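Local coordinates for PUA domain-containing protein (Pyrococcus horikoshii, PDB 3D79) that is of unknown function but carries a PUA domain, and so probably binds RNA, at residues I25-Q30 and K71-P76. Numbering follows the deposited sequence.
Sequences IAQLSQ and KDLIFP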
ATOM      1  N   ILE A  25       4.539 -13.488   3.134  1.00 14.85           N
ATOM      2  CA  ILE A  25       5.964 -13.182   3.011  1.00 14.67           C
ATOM      3  C   ILE A  25       6.418 -13.232   1.548  1.00 14.69           C
ATOM      4  O   ILE A  25       7.129 -12.338   1.079  1.00 14.29           O
ATOM      5  CB  ILE A  25       6.816 -14.128   3.879  1.00 14.77           C
ATOM      6  CG1 ILE A  25       6.541 -13.857   5.359  1.00 15.03           C
ATOM      7  CG2 ILE A  25       8.310 -13.973   3.562  1.00 15.69           C
ATOM      8  CD1 ILE A  25       7.114 -14.923   6.294  1.00 15.59           C
ATOM      9  N   ALA A  26       5.993 -14.275   0.838  1.00 14.82           N
ATOM     10  CA  ALA A  26       6.319 -14.434  -0.578  1.00 15.29           C
ATOM     11  C   ALA A  26       5.834 -13.235  -1.401  1.00 15.46           C
ATOM     12  O   ALA A  26       6.587 -12.677  -2.201  1.00 15.91           O
ATOM     13  CB  ALA A  26       5.728 -15.723  -1.103  1.00 15.28           C
ATOM     14  N   GLN A  27       4.590 -12.827  -1.170  1.00 15.84           N
ATOM     15  CA  GLN A  27       4.005 -11.684  -1.874  1.00 16.55           C
ATOM     16  C   GLN A  27       4.767 -10.390  -1.589  1.00 16.50           C
ATOM     17  O   GLN A  27       5.116  -9.657  -2.510  1.00 16.93           O
ATOM     18  CB  GLN A  27       2.525 -11.523  -1.521  1.00 16.66           C
ATOM     19  CG  GLN A  27       1.614 -12.579  -2.135  1.00 17.59           C
ATOM     20  CD  GLN A  27       0.154 -12.392  -1.749  1.00 17.75           C
ATOM     21  OE1 GLN A  27      -0.371 -11.278  -1.770  1.00 18.35           O
ATOM     22  NE2 GLN A  27      -0.512 -13.491  -1.405  1.00 21.13           N
ATOM     23  N   LEU A  28       5.041 -10.126  -0.313  1.00 16.58           N
ATOM     24  CA  LEU A  28       5.773  -8.925   0.086  1.00 16.63           C
ATOM     25  C   LEU A  28       7.180  -8.904  -0.501  1.00 17.08           C
ATOM     26  O   LEU A  28       7.657  -7.867  -0.962  1.00 17.32           O
ATOM     27  CB  LEU A  28       5.845  -8.826   1.611  1.00 16.45           C
ATOM     28  CG  LEU A  28       4.539  -8.573   2.372  1.00 15.54           C
ATOM     29  CD1 LEU A  28       4.773  -8.787   3.851  1.00 15.57           C
ATOM     30  CD2 LEU A  28       3.991  -7.164   2.110  1.00 16.21           C
ATOM     31  N   SER A  29       7.836 -10.061  -0.497  1.00 17.27           N
ATOM     32  CA  SER A  29       9.191 -10.171  -1.031  1.00 17.99           C
ATOM     33  C   SER A  29       9.247  -9.870  -2.526  1.00 17.74           C
ATOM     34  O   SER A  29      10.182  -9.223  -2.998  1.00 17.91           O
ATOM     35  CB  SER A  29       9.782 -11.553  -0.731  1.00 17.83           C
ATOM     36  OG  SER A  29       9.948 -11.724   0.673  1.00 20.20           O
ATOM     37  N   GLN A  30       8.239 -10.324  -3.262  1.00 18.14           N
ATOM     38  CA  GLN A  30       8.174 -10.039  -4.691  1.00 18.45           C
ATOM     39  C   GLN A  30       7.967  -8.546  -4.941  1.00 18.34           C
ATOM     40  O   GLN A  30       8.611  -7.959  -5.814  1.00 18.62           O
ATOM     41  CB  GLN A  30       7.066 -10.841  -5.365  1.00 18.77           C
ATOM     42  CG  GLN A  30       7.066 -10.683  -6.882  1.00 21.08           C
ATOM     43  CD  GLN A  30       5.890 -11.369  -7.534  1.00 23.72           C
ATOM     44  OE1 GLN A  30       4.739 -11.009  -7.295  1.00 25.82           O
ATOM     45  NE2 GLN A  30       6.174 -12.357  -8.379  1.00 25.28           N
ATOM     46  N   LYS A  71      -9.442 -11.126  -1.163  1.00 28.62           N
ATOM     47  CA  LYS A  71      -9.320 -12.566  -1.455  1.00 29.70           C
ATOM     48  C   LYS A  71      -8.042 -13.197  -0.893  1.00 29.66           C
ATOM     49  O   LYS A  71      -7.953 -13.418   0.319  1.00 30.28           O
ATOM     50  CB  LYS A  71      -9.578 -12.919  -2.942  1.00 30.06           C
ATOM     51  CG  LYS A  71      -9.167 -11.876  -3.992  1.00 31.82           C
ATOM     52  CD  LYS A  71      -7.834 -12.205  -4.676  1.00 34.87           C
ATOM     53  CE  LYS A  71      -8.028 -12.963  -6.000  1.00 36.26           C
ATOM     54  NZ  LYS A  71      -8.471 -14.385  -5.815  1.00 37.78           N
ATOM     55  N   ASP A  72      -7.057 -13.470  -1.745  1.00 29.25           N
ATOM     56  CA  ASP A  72      -5.802 -14.050  -1.274  1.00 28.51           C
ATOM     57  C   ASP A  72      -4.616 -13.101  -1.450  1.00 27.32           C
ATOM     58  O   ASP A  72      -3.469 -13.483  -1.186  1.00 27.78           O
ATOM     59  CB  ASP A  72      -5.534 -15.406  -1.947  1.00 28.99           C
ATOM     60  CG  ASP A  72      -5.166 -15.279  -3.416  1.00 30.29           C
ATOM     61  OD1 ASP A  72      -4.371 -16.114  -3.903  1.00 32.62           O
ATOM     62  OD2 ASP A  72      -5.670 -14.359  -4.088  1.00 31.48           O
ATOM     63  N   LEU A  73      -4.897 -11.865  -1.865  1.00 25.28           N
ATOM     64  CA  LEU A  73      -3.836 -10.885  -2.122  1.00 23.15           C
ATOM     65  C   LEU A  73      -3.737  -9.834  -1.024  1.00 21.55           C
ATOM     66  O   LEU A  73      -4.749  -9.294  -0.579  1.00 20.58           O
ATOM     67  CB  LEU A  73      -4.035 -10.199  -3.479  1.00 23.51           C
ATOM     68  CG  LEU A  73      -3.990 -11.063  -4.746  1.00 23.88           C
ATOM     69  CD1 LEU A  73      -4.188 -10.182  -5.970  1.00 24.61           C
ATOM     70  CD2 LEU A  73      -2.691 -11.850  -4.859  1.00 24.70           C
ATOM     71  N   ILE A  74      -2.505  -9.548  -0.604  1.00 19.47           N
ATOM     72  CA  ILE A  74      -2.272  -8.601   0.479  1.00 17.82           C
ATOM     73  C   ILE A  74      -1.464  -7.381   0.026  1.00 16.40           C
ATOM     74  O   ILE A  74      -0.775  -7.409  -1.003  1.00 15.75           O
ATOM     75  CB  ILE A  74      -1.580  -9.269   1.722  1.00 17.72           C
ATOM     76  CG1 ILE A  74      -0.224  -9.878   1.356  1.00 18.13           C
ATOM     77  CG2 ILE A  74      -2.476 -10.343   2.331  1.00 18.41           C
ATOM     78  CD1 ILE A  74       0.928  -8.907   1.390  1.00 19.84           C
ATOM     79  N   PHE A  75      -1.559  -6.315   0.813  1.00 15.12           N
ATOM     80  CA  PHE A  75      -0.733  -5.127   0.621  1.00 14.34           C
ATOM     81  C   PHE A  75      -0.696  -4.345   1.928  1.00 13.68           C
ATOM     82  O   PHE A  75      -1.663  -4.371   2.683  1.00 13.32           O
ATOM     83  CB  PHE A  75      -1.277  -4.241  -0.505  1.00 14.36           C
ATOM     84  CG  PHE A  75      -0.254  -3.297  -1.075  1.00 14.31           C
ATOM     85  CD1 PHE A  75       0.794  -3.778  -1.857  1.00 14.38           C
ATOM     86  CD2 PHE A  75      -0.332  -1.926  -0.829  1.00 15.16           C
ATOM     87  CE1 PHE A  75       1.752  -2.919  -2.381  1.00 14.59           C
ATOM     88  CE2 PHE A  75       0.618  -1.058  -1.351  1.00 15.52           C
ATOM     89  CZ  PHE A  75       1.663  -1.553  -2.131  1.00 14.74           C
ATOM     90  N   PRO A  76       0.431  -3.667   2.225  1.00 13.48           N
ATOM     91  CA  PRO A  76       0.444  -2.861   3.449  1.00 13.26           C
ATOM     92  C   PRO A  76      -0.686  -1.834   3.555  1.00 13.21           C
ATOM     93  O   PRO A  76      -1.044  -1.191   2.565  1.00 13.46           O
ATOM     94  CB  PRO A  76       1.797  -2.135   3.375  1.00 13.57           C
ATOM     95  CG  PRO A  76       2.649  -3.038   2.566  1.00 13.21           C
ATOM     96  CD  PRO A  76       1.734  -3.628   1.531  1.00 13.50           C
TER
HETATM   97  O   HOH W   1      -0.065  -8.992  -3.167  1.00 20.08           O
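The carboxamide of Q27 docks on the backbone of the D72-I74 segment through both of its polar atoms. Q27 NE2 donates to D72 O at 3.0 Å; the bond is nearly straight (163°), lies in the carbonyl plane, and leaves close to the amide plane of Q27. Q27 OE1 accepts from I74 N, also at 3.0 Å, with the donor tilted slightly from the plane of the side-chain carbonyl. Bonds at both ends of the amide fix its rotation and so tell OE1 from NE2. Beyond CG the Q27 chain is extended, with CD anti to CA (chi2 179°), and the amide at its end meets the strand. A water donates to Q27 OE1 (2.7 Å) and to I74 O, giving OE1 a second partner. An alanine in place of Q27 would probably leave D72 O and I74 N without these mates and open a gap between helix and strand.

I74 CG1, set between its backbone N and carbonyl carbon, lies 3.4 Å from Q27 OE1. Beside these hydrogen bonds lies an apolar contact: I74 CD1 meets L28 CD2 at 3.6 Å, the two side chains crossing at about a right angle. I24 and M31 also touch I74, while F67, A37 and M40 pack on L28. The axes of 25-30 and 73-76 come within 8.7 Å, their directions 57° apart. Q27 thus bonds to the backbone of outermost strand 73-76 at I74 and of the turn before it at D72, while L28 and I74 join helix 18-32 to the five-stranded antiparallel sheet of the alpha+beta Pre-PUA-like domain.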